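Local coordinates for proteasome assembly chaperone family protein (Thermoplasma acidophilum, PDB 3GAA) that is of unknown function but belongs to the PAC2 family and may act as a chaperone in proteasome assembly, at residues 82-86 with 87-91; 201-204 with 205-209; 69-73 with 74-78; 106-109 with 110-114. All coordinates share one frame; numbering follows the deposited sequence.

In the fold
All four contacts lie in one alpha/beta chain of the PAC2 family, whose core is a mixed sheet. Contact 3, a loop at a subunit interface, runs directly into the strand that opens contact 1, although their centres are about 22 Å apart. Contact 1 is the hairpin turn between strands 79-83 and 89-94. It touches contact 4, on the next helix along the chain, through Leu90 CD1 and Trp113 CZ3, 3.4 Å apart. Contact 2, on helix 196-210, lies across the chain's centre from contact 4, with centres about 24 Å apart, and comes within about 7 Å of contact 1 (nearest atoms). No ligand or known active site unites them.

Contact 1. Residues 82-86 with 87-91; sequences YANNS and NTVLV
Tyr82 and Val91 face each other as an antiparallel hydrogen-bonded pair, tied by two backbone bonds. Tyr82 N donates to Val91 O over 2.8 Å, and Val91 N returns a bond of 2.8 Å to Tyr82 O. Closer to the turn, Asn84 N reaches Val89 O at 3.1 Å, although the position of this carbonyl oxygen is less certain. The turn is closed by Asn87 N and Asn84 O, 3.2 Å apart. Between these bonds Ala83 and Leu90 form a non-hydrogen-bonded pair, and Leu90 CA lies 3.1 Å from Tyr82 O in a CA-H...O contact.

Apolar packing uses both faces of the two strands. Leu90 CG stands beside its own backbone N (chi1 -58°), and the branch continues to CD2, which meets Ala83 CB at 3.7 Å; Tyr24, Val29 of strand 28-32 and Trp113 also touch Leu90. On the other face Tyr82 and Val91 lie against helix 39-51, where both touch Val48.

At the reversal the Asn84 amide folds inward beside Thr88 and Val89, its CG placed between backbone N and carbonyl carbon (chi1 74°). Asn87 takes up a left-handed backbone conformation (phi 53°), which asparagine tolerates better than most residues. Ser86 O is bonded by the side chain of Asn25. Type I turn, an asparagine in the left-handed region and paired strands together make a beta hairpin joining strands 79-83 and 89-94 of the central sheet.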
loop_
_atom_site.group_PDB
_atom_site.type_symbol
_atom_site.label_atom_id
_atom_site.label_comp_id
_atom_site.label_asym_id
_atom_site.label_seq_id
_atom_site.Cartn_x
_atom_site.Cartn_y
_atom_site.Cartn_z
ATOM N N TYR A 82 -24.814 -22.163 -6.330
ATOM C CA TYR A 82 -25.009 -23.511 -5.871
ATOM C C TYR A 82 -24.151 -24.478 -6.625
ATOM O O TYR A 82 -23.780 -24.213 -7.754
ATOM C CB TYR A 82 -26.435 -23.939 -6.120
ATOM C CG TYR A 82 -27.450 -23.160 -5.355
ATOM C CD1 TYR A 82 -28.003 -23.681 -4.161
ATOM C CD2 TYR A 82 -27.928 -21.936 -5.832
ATOM C CE1 TYR A 82 -28.982 -22.991 -3.444
ATOM C CE2 TYR A 82 -28.923 -21.231 -5.116
ATOM C CZ TYR A 82 -29.434 -21.791 -3.928
ATOM O OH TYR A 82 -30.373 -21.134 -3.201
ATOM N N ALA A 83 -23.912 -25.614 -5.991
ATOM C CA ALA A 83 -23.178 -26.737 -6.523
ATOM C C ALA A 83 -24.043 -27.966 -6.395
ATOM O O ALA A 83 -24.789 -28.132 -5.447
ATOM C CB ALA A 83 -21.957 -26.950 -5.724
ATOM N N ASN A 84 -23.925 -28.850 -7.361
ATOM C CA ASN A 84 -24.408 -30.203 -7.203
ATOM C C ASN A 84 -23.411 -31.030 -6.382
ATOM O O ASN A 84 -22.398 -30.549 -5.861
ATOM C CB ASN A 84 -24.712 -30.848 -8.568
ATOM C CG ASN A 84 -23.479 -31.236 -9.328
ATOM O OD1 ASN A 84 -23.498 -32.164 -10.107
ATOM N ND2 ASN A 84 -22.405 -30.528 -9.114
ATOM N N ASN A 85 -23.715 -32.299 -6.247
ATOM C CA ASN A 85 -23.027 -33.087 -5.269
ATOM C C ASN A 85 -21.606 -33.454 -5.659
ATOM O O ASN A 85 -20.728 -33.494 -4.832
ATOM C CB ASN A 85 -23.826 -34.342 -5.008
ATOM C CG ASN A 85 -23.782 -34.730 -3.574
ATOM O OD1 ASN A 85 -24.795 -34.647 -2.890
ATOM N ND2 ASN A 85 -22.592 -35.087 -3.081
ATOM N N SER A 86 -21.394 -33.729 -6.933
ATOM C CA SER A 86 -20.070 -34.018 -7.458
ATOM C C SER A 86 -19.304 -32.769 -7.716
ATOM O O SER A 86 -18.175 -32.840 -8.139
ATOM C CB SER A 86 -20.248 -34.723 -8.760
ATOM O OG SER A 86 -21.594 -35.164 -8.792
ATOM N N ASN A 87 -19.906 -31.615 -7.496
ATOM C CA ASN A 87 -19.270 -30.354 -7.847
ATOM C C ASN A 87 -18.810 -30.319 -9.321
ATOM O O ASN A 87 -17.730 -29.870 -9.655
ATOM C CB ASN A 87 -18.178 -30.033 -6.837
ATOM C CG ASN A 87 -18.732 -29.843 -5.426
ATOM O OD1 ASN A 87 -18.889 -28.725 -4.957
ATOM N ND2 ASN A 87 -19.073 -30.946 -4.759
ATOM N N THR A 88 -19.708 -30.794 -10.183
ATOM C CA THR A 88 -19.593 -30.737 -11.634
ATOM C C THR A 88 -20.576 -29.780 -12.314
ATOM O O THR A 88 -20.457 -29.540 -13.501
ATOM C CB THR A 88 -19.851 -32.114 -12.244
ATOM O OG1 THR A 88 -20.859 -32.766 -11.468
ATOM C CG2 THR A 88 -18.589 -32.960 -12.245
ATOM N N VAL A 89 -21.544 -29.231 -11.594
ATOM C CA VAL A 89 -22.445 -28.245 -12.185
ATOM C C VAL A 89 -22.663 -27.184 -11.122
ATOM O O VAL A 89 -23.045 -27.495 -9.988
ATOM C CB VAL A 89 -23.840 -28.850 -12.552
ATOM C CG1 VAL A 89 -24.756 -27.775 -13.120
ATOM C CG2 VAL A 89 -23.734 -30.050 -13.494
ATOM N N LEU A 90 -22.410 -25.940 -11.478
ATOM C CA LEU A 90 -22.749 -24.888 -10.590
ATOM C C LEU A 90 -23.920 -24.130 -11.190
ATOM O O LEU A 90 -24.137 -24.128 -12.421
ATOM C CB LEU A 90 -21.558 -23.955 -10.388
ATOM C CG LEU A 90 -20.236 -24.531 -9.855
ATOM C CD1 LEU A 90 -19.286 -23.405 -9.656
ATOM C CD2 LEU A 90 -20.377 -25.260 -8.567
ATOM N N VAL A 91 -24.682 -23.484 -10.322
ATOM C CA VAL A 91 -25.667 -22.510 -10.776
ATOM C C VAL A 91 -25.464 -21.181 -10.049
ATOM O O VAL A 91 -25.293 -21.137 -8.845
ATOM C CB VAL A 91 -27.124 -22.960 -10.577
ATOM C CG1 VAL A 91 -28.045 -21.735 -10.796
ATOM C CG2 VAL A 91 -27.456 -24.243 -11.479
#

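Contact 2. Residues 201-204 with 205-209; sequences SIIE and AINKA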
loop_
_atom_site.group_PDB
_atom_site.type_symbol
_atom_site.label_atom_id
_atom_site.label_comp_id
_atom_site.label_asym_id
_atom_site.label_seq_id
_atom_site.Cartn_x
_atom_site.Cartn_y
_atom_site.Cartn_z
ATOM N N SER A 201 -37.822 -25.476 -22.691
ATOM C CA SER A 201 -36.913 -25.471 -23.840
ATOM C C SER A 201 -35.451 -25.230 -23.519
ATOM O O SER A 201 -34.541 -25.841 -24.172
ATOM C CB SER A 201 -37.282 -24.366 -24.759
ATOM O OG SER A 201 -38.611 -24.530 -25.144
ATOM N N ILE A 202 -35.234 -24.297 -22.578
ATOM C CA ILE A 202 -33.904 -23.944 -22.143
ATOM C C ILE A 202 -33.303 -25.160 -21.471
ATOM O O ILE A 202 -32.138 -25.472 -21.718
ATOM C CB ILE A 202 -33.893 -22.717 -21.161
ATOM C CG1 ILE A 202 -33.246 -21.441 -21.759
ATOM C CG2 ILE A 202 -33.030 -23.011 -19.924
ATOM C CD1 ILE A 202 -33.895 -20.836 -22.955
ATOM N N ILE A 203 -34.092 -25.864 -20.640
ATOM C CA ILE A 203 -33.602 -27.076 -19.953
ATOM C C ILE A 203 -33.268 -28.190 -20.962
ATOM O O ILE A 203 -32.374 -29.011 -20.760
ATOM C CB ILE A 203 -34.589 -27.644 -18.846
ATOM C CG1 ILE A 203 -34.674 -26.742 -17.615
ATOM C CG2 ILE A 203 -34.093 -28.945 -18.345
ATOM C CD1 ILE A 203 -33.377 -26.201 -17.224
ATOM N N GLU A 204 -33.997 -28.234 -22.051
ATOM C CA GLU A 204 -33.726 -29.246 -23.026
ATOM C C GLU A 204 -32.489 -28.882 -23.807
ATOM O O GLU A 204 -31.716 -29.765 -24.172
ATOM C CB GLU A 204 -34.892 -29.351 -23.974
ATOM C CG GLU A 204 -36.102 -30.010 -23.387
ATOM C CD GLU A 204 -37.125 -30.484 -24.456
ATOM O OE1 GLU A 204 -36.808 -30.476 -25.693
ATOM O OE2 GLU A 204 -38.249 -30.895 -24.032
ATOM N N ALA A 205 -32.338 -27.586 -24.108
ATOM C CA ALA A 205 -31.086 -27.036 -24.696
ATOM C C ALA A 205 -29.892 -27.502 -23.849
ATOM O O ALA A 205 -28.980 -28.170 -24.327
ATOM C CB ALA A 205 -31.131 -25.520 -24.756
ATOM N N ILE A 206 -29.944 -27.219 -22.564
ATOM C CA ILE A 206 -28.859 -27.619 -21.726
ATOM C C ILE A 206 -28.592 -29.125 -21.763
ATOM O O ILE A 206 -27.436 -29.519 -21.787
ATOM C CB ILE A 206 -29.078 -27.168 -20.336
ATOM C CG1 ILE A 206 -28.929 -25.657 -20.287
ATOM C CG2 ILE A 206 -28.087 -27.823 -19.406
ATOM C CD1 ILE A 206 -29.380 -25.176 -18.973
ATOM N N ASN A 207 -29.636 -29.953 -21.775
ATOM C CA ASN A 207 -29.453 -31.410 -21.766
ATOM C C ASN A 207 -28.836 -31.893 -23.073
ATOM O O ASN A 207 -28.038 -32.809 -23.069
ATOM C CB ASN A 207 -30.772 -32.181 -21.475
ATOM C CG ASN A 207 -31.171 -32.160 -19.994
ATOM O OD1 ASN A 207 -30.350 -32.109 -19.072
ATOM N ND2 ASN A 207 -32.452 -32.204 -19.773
ATOM N N LYS A 208 -29.220 -31.273 -24.172
ATOM C CA LYS A 208 -28.624 -31.563 -25.451
ATOM C C LYS A 208 -27.177 -31.083 -25.536
ATOM O O LYS A 208 -26.365 -31.712 -26.162
ATOM C CB LYS A 208 -29.403 -30.874 -26.551
ATOM C CG LYS A 208 -29.026 -31.310 -27.957
ATOM C CD LYS A 208 -29.729 -32.602 -28.333
ATOM C CE LYS A 208 -29.338 -33.187 -29.705
ATOM N NZ LYS A 208 -30.276 -34.386 -30.028
ATOM N N ALA A 209 -26.830 -29.959 -24.942
ATOM C CA ALA A 209 -25.489 -29.477 -25.124
ATOM C C ALA A 209 -24.498 -30.178 -24.214
ATOM O O ALA A 209 -23.372 -30.411 -24.652
ATOM C CB ALA A 209 -25.412 -27.979 -24.951
#
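Ser201 and Ala205 begin a run of four consecutive i to i+4 backbone bonds along helix 196-210. Ala205 N donates to Ser201 O over 2.8 Å and Ile206 N to Ile202 O over 2.9 Å. Asn207 N follows with Ile203 O at 3.1 Å, the most bent of the four, and Lys208 N meets Glu204 O at 2.9 Å.

The apolar contacts gather on the buried side. The extended CG1 branch of Ile206 (chi2 170°) points off the helix and leans slightly back, and its CD1 lies 4.3 Å from Ile202 CG2 and 4.5 Å from Ile203 CD1. Met125 of strand 121-130 touches all three isoleucines, while helix 39-51 reaches Ile202 through Ala43 and Ile203 through Tyr46 and Ile47. Ala205 turns its methyl to Phe185 of strand 181-190.

Among the polar side chains, Asn207 leans its amide back over the preceding turn: CG stays beside its own backbone N (chi1 -77°), and ND2 passes 3.9 Å from Ile203 CG2. Its OD1 accepts a bond from the backbone of Ile214, in the segment after the helix. Ser201 OG is bonded to Gly197 O, one turn earlier.

With Glu204 and Lys208 exposed on the outer side, the chemistry implies an amphipathic helix: dispersion contacts of its isoleucines hold it on both the sheet and helix 39-51, and Asn207 joins its last turn to the chain that follows.

Contact 3. Residues 69-73 with 74-78; sequences VFVGG and KLRHP
Val69 and Arg76 form the centre of this tight reversal, paired as an antiparallel bridge with a bond in each direction: Val69 N to Arg76 O at 2.9 Å and Arg76 N to Val69 O at 2.8 Å. The Arg76 chain bends at chi2 (77°) and again at chi3, bringing its guanidinium back over Val69, whose CG2 lies over the middle of one face, a methyl packed on a flat cation. Beside it Phe70 brings the edge of its ring to Leu75 N, with Phe70 CD1 3.9 Å from Leu75 CB, while Gly73 CA sits over one face of the same ring near its rim.

The guanidinium is held from two directions: NE of Arg76 bonds Lys74 O at 3.0 Å, close to the guanidinium plane, and NH2 forms a salt bridge with Glu95. At the turn, Lys74 N and NZ make weak bonds with Val71 O, each 3.5 Å, and Gly72 and Gly73 both have positive phi, which suits glycine.

Outward, Val69 and Val71 rest on Ile233 of helix 219-243. Phe70 and Leu75 pack on Ala143 of a second subunit. Val69, at the end of strand 68-69, pairs antiparallel with a strand of that subunit, so that sheet runs on across the interface; the loop then leads into strand 79-83.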
loop_
_atom_site.group_PDB
_atom_site.type_symbol
_atom_site.label_atom_id
_atom_site.label_comp_id
_atom_site.label_asym_id
_atom_site.label_seq_id
_atom_site.Cartn_x
_atom_site.Cartn_y
_atom_site.Cartn_z
ATOM N N VAL A 69 -34.751 -11.160 -0.101
ATOM C CA VAL A 69 -35.983 -11.790 -0.602
ATOM C C VAL A 69 -36.617 -12.725 0.433
ATOM O O VAL A 69 -35.949 -13.488 1.096
ATOM C CB VAL A 69 -35.831 -12.458 -1.976
ATOM C CG1 VAL A 69 -34.399 -12.649 -2.327
ATOM C CG2 VAL A 69 -36.591 -13.750 -2.010
ATOM N N PHE A 70 -37.920 -12.590 0.604
ATOM C CA PHE A 70 -38.664 -13.363 1.572
ATOM C C PHE A 70 -39.961 -13.878 0.950
ATOM O O PHE A 70 -40.937 -14.084 1.656
ATOM C CB PHE A 70 -38.966 -12.482 2.769
ATOM C CG PHE A 70 -39.576 -13.208 3.928
ATOM C CD1 PHE A 70 -38.933 -14.293 4.501
ATOM C CD2 PHE A 70 -40.798 -12.772 4.486
ATOM C CE1 PHE A 70 -39.508 -14.962 5.617
ATOM C CE2 PHE A 70 -41.374 -13.421 5.585
ATOM C CZ PHE A 70 -40.724 -14.523 6.150
ATOM N N VAL A 71 -39.979 -14.099 -0.368
ATOM C CA VAL A 71 -41.195 -14.544 -1.028
ATOM C C VAL A 71 -41.355 -15.987 -0.657
ATOM O O VAL A 71 -40.364 -16.723 -0.533
ATOM C CB VAL A 71 -41.173 -14.359 -2.561
ATOM C CG1 VAL A 71 -40.273 -15.410 -3.227
ATOM C CG2 VAL A 71 -42.618 -14.382 -3.121
ATOM N N GLY A 72 -42.606 -16.377 -0.447
ATOM C CA GLY A 72 -42.928 -17.665 0.134
ATOM C C GLY A 72 -42.304 -17.909 1.508
ATOM O O GLY A 72 -41.958 -19.054 1.831
ATOM N N GLY A 73 -42.131 -16.864 2.320
ATOM C CA GLY A 73 -41.548 -17.021 3.655
ATOM C C GLY A 73 -40.202 -17.758 3.742
ATOM O O GLY A 73 -39.886 -18.363 4.771
ATOM N N LYS A 74 -39.400 -17.700 2.682
ATOM C CA LYS A 74 -38.063 -18.261 2.732
ATOM C C LYS A 74 -37.130 -17.064 2.673
ATOM O O LYS A 74 -37.002 -16.426 1.638
ATOM C CB LYS A 74 -37.811 -19.250 1.562
ATOM C CG LYS A 74 -39.113 -19.978 1.065
ATOM C CD LYS A 74 -38.897 -20.981 -0.146
ATOM C CE LYS A 74 -38.365 -20.301 -1.472
ATOM N NZ LYS A 74 -39.414 -19.538 -2.319
ATOM N N LEU A 75 -36.507 -16.719 3.785
ATOM C CA LEU A 75 -35.541 -15.621 3.748
ATOM C C LEU A 75 -34.269 -15.996 2.963
ATOM O O LEU A 75 -33.636 -17.001 3.231
ATOM C CB LEU A 75 -35.187 -15.195 5.166
ATOM C CG LEU A 75 -34.424 -13.887 5.338
ATOM C CD1 LEU A 75 -35.263 -12.746 4.747
ATOM C CD2 LEU A 75 -34.085 -13.647 6.814
ATOM N N ARG A 76 -33.901 -15.212 1.964
ATOM C CA ARG A 76 -32.569 -15.349 1.413
ATOM C C ARG A 76 -31.991 -14.122 0.766
ATOM O O ARG A 76 -32.681 -13.189 0.351
ATOM C CB ARG A 76 -32.414 -16.495 0.431
ATOM C CG ARG A 76 -33.616 -17.122 -0.095
ATOM C CD ARG A 76 -34.293 -16.352 -1.142
ATOM N NE ARG A 76 -35.719 -16.661 -1.035
ATOM C CZ ARG A 76 -36.589 -16.770 -2.027
ATOM N NH1 ARG A 76 -37.854 -17.021 -1.710
ATOM N NH2 ARG A 76 -36.241 -16.600 -3.299
ATOM N N HIS A 77 -30.677 -14.167 0.669
ATOM C CA HIS A 77 -29.953 -13.171 -0.050
ATOM C C HIS A 77 -30.225 -13.336 -1.560
ATOM O O HIS A 77 -30.298 -14.454 -2.077
ATOM C CB HIS A 77 -28.482 -13.378 0.298
ATOM C CG HIS A 77 -27.572 -12.334 -0.230
ATOM N ND1 HIS A 77 -27.159 -12.308 -1.543
ATOM C CD2 HIS A 77 -26.954 -11.304 0.387
ATOM C CE1 HIS A 77 -26.323 -11.301 -1.715
ATOM N NE2 HIS A 77 -26.171 -10.684 -0.555
ATOM N N PRO A 78 -30.349 -12.225 -2.278
ATOM C CA PRO A 78 -30.669 -12.185 -3.712
ATOM C C PRO A 78 -29.706 -12.833 -4.706
ATOM O O PRO A 78 -30.144 -13.186 -5.775
ATOM C CB PRO A 78 -30.675 -10.692 -4.010
ATOM C CG PRO A 78 -29.767 -10.125 -3.014
ATOM C CD PRO A 78 -30.112 -10.872 -1.764
#

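Contact 4. Residues 106-109 with 110-114; sequences ISNT and LMNWI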
loop_
_atom_site.group_PDB
_atom_site.type_symbol
_atom_site.label_atom_id
_atom_site.label_comp_id
_atom_site.label_asym_id
_atom_site.label_seq_id
_atom_site.Cartn_x
_atom_site.Cartn_y
_atom_site.Cartn_z
ATOM N N ILE A 106 -20.123 -6.393 -11.457
ATOM C CA ILE A 106 -20.710 -7.696 -11.087
ATOM C C ILE A 106 -20.198 -8.871 -11.964
ATOM O O ILE A 106 -19.804 -9.898 -11.416
ATOM C CB ILE A 106 -22.206 -7.720 -11.091
ATOM C CG1 ILE A 106 -22.796 -6.617 -10.188
ATOM C CG2 ILE A 106 -22.666 -9.046 -10.629
ATOM C CD1 ILE A 106 -22.321 -6.731 -8.772
ATOM N N SER A 107 -20.138 -8.713 -13.298
ATOM C CA SER A 107 -19.693 -9.828 -14.202
ATOM C C SER A 107 -18.295 -10.231 -13.901
ATOM O O SER A 107 -17.907 -11.381 -14.006
ATOM C CB SER A 107 -19.669 -9.413 -15.672
ATOM O OG SER A 107 -20.926 -8.911 -16.120
ATOM N N ASN A 108 -17.509 -9.230 -13.572
ATOM C CA ASN A 108 -16.128 -9.448 -13.314
ATOM C C ASN A 108 -15.832 -10.139 -11.987
ATOM O O ASN A 108 -14.965 -10.950 -11.913
ATOM C CB ASN A 108 -15.384 -8.132 -13.377
ATOM C CG ASN A 108 -13.923 -8.343 -13.281
ATOM O OD1 ASN A 108 -13.309 -8.803 -14.243
ATOM N ND2 ASN A 108 -13.356 -8.123 -12.105
ATOM N N THR A 109 -16.529 -9.789 -10.926
ATOM C CA THR A 109 -16.418 -10.496 -9.686
ATOM C C THR A 109 -16.800 -11.965 -9.887
ATOM O O THR A 109 -16.048 -12.892 -9.554
ATOM C CB THR A 109 -17.367 -9.845 -8.666
ATOM O OG1 THR A 109 -16.912 -8.512 -8.380
ATOM C CG2 THR A 109 -17.465 -10.653 -7.378
ATOM N N LEU A 110 -17.982 -12.182 -10.436
ATOM C CA LEU A 110 -18.434 -13.532 -10.753
ATOM C C LEU A 110 -17.424 -14.313 -11.569
ATOM O O LEU A 110 -17.110 -15.466 -11.230
ATOM C CB LEU A 110 -19.758 -13.511 -11.509
ATOM C CG LEU A 110 -20.462 -14.854 -11.607
ATOM C CD1 LEU A 110 -20.811 -15.418 -10.217
ATOM C CD2 LEU A 110 -21.669 -14.636 -12.428
ATOM N N MET A 111 -16.906 -13.708 -12.631
ATOM C CA MET A 111 -16.003 -14.450 -13.480
ATOM C C MET A 111 -14.657 -14.705 -12.862
ATOM O O MET A 111 -14.009 -15.652 -13.270
ATOM C CB MET A 111 -15.905 -13.851 -14.872
ATOM C CG MET A 111 -17.182 -14.170 -15.718
ATOM S SD MET A 111 -17.439 -15.964 -15.858
ATOM C CE MET A 111 -15.809 -16.405 -16.612
ATOM N N ASN A 112 -14.248 -13.913 -11.865
ATOM C CA ASN A 112 -13.037 -14.222 -11.087
ATOM C C ASN A 112 -13.217 -15.475 -10.251
ATOM O O ASN A 112 -12.356 -16.319 -10.194
ATOM C CB ASN A 112 -12.630 -13.071 -10.149
ATOM C CG ASN A 112 -11.801 -12.000 -10.844
ATOM O OD1 ASN A 112 -12.035 -10.802 -10.673
ATOM N ND2 ASN A 112 -10.816 -12.425 -11.631
ATOM N N TRP A 113 -14.343 -15.605 -9.596
ATOM C CA TRP A 113 -14.552 -16.765 -8.755
ATOM C C TRP A 113 -14.706 -18.004 -9.609
ATOM O O TRP A 113 -14.210 -19.041 -9.269
ATOM C CB TRP A 113 -15.812 -16.540 -7.940
ATOM C CG TRP A 113 -16.134 -17.571 -6.974
ATOM C CD1 TRP A 113 -15.818 -17.555 -5.698
ATOM C CD2 TRP A 113 -16.923 -18.760 -7.198
ATOM N NE1 TRP A 113 -16.329 -18.670 -5.072
ATOM C CE2 TRP A 113 -16.992 -19.440 -5.981
ATOM C CE3 TRP A 113 -17.562 -19.311 -8.316
ATOM C CZ2 TRP A 113 -17.667 -20.646 -5.821
ATOM C CZ3 TRP A 113 -18.246 -20.529 -8.155
ATOM C CH2 TRP A 113 -18.281 -21.177 -6.906
ATOM N N ILE A 114 -15.428 -17.870 -10.712
ATOM C CA ILE A 114 -15.705 -18.980 -11.565
ATOM C C ILE A 114 -14.433 -19.407 -12.245
ATOM O O ILE A 114 -14.208 -20.570 -12.397
ATOM C CB ILE A 114 -16.799 -18.631 -12.593
ATOM C CG1 ILE A 114 -18.140 -18.603 -11.900
ATOM C CG2 ILE A 114 -16.928 -19.676 -13.649
ATOM C CD1 ILE A 114 -19.232 -18.129 -12.798
#
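Leu110 hangs from Ile106 by a backbone bond, N to O 3.1 Å, and this pair lies on the tightly packed side of helix 103-117. Leu110 CB lies 3.6 Å from Ile106 O, and its CG, anti to the backbone N (chi1 -167°), carries the methyls onto the sheet. One residue on, Met111 N bonds Ser107 O at 2.9 Å, and the start of the methionine chain folds against the same carbonyl, with Met111 CG 3.4 Å from Ser107 O. The chain then bends at chi2 and chi3 toward Ile180 and Glu174. Ser107 OG is satisfied by Ile103 O, within the helix.

The helix is the connecting element of a beta-alpha-beta crossover: it follows strand 89-94 and leads into strand 121-130, which runs parallel to strand 89-94, with strand 28-32 between them. Its inner side packs on strands 54-60 and 79-83 through Leu59, Phe79 and Ile81, and helix 166-178 lies alongside.

The looser side is that of Asn108 and Asn112, both partly exposed. They lie one turn apart with their amide planes nearly perpendicular (84°), and both touch Arg178. The backbone bonds continue, Asn112 N to Asn108 O at 3.0 Å and Trp113 N to Thr109 O at 3.2 Å; Thr109 O also takes a weak, bent bond from Asn112 N. Thr109 and Trp113 form a flank closed by the sheet, where the indole touches Val56 and Ile81, and by Ile5 and Val7 of a third subunit, respectively.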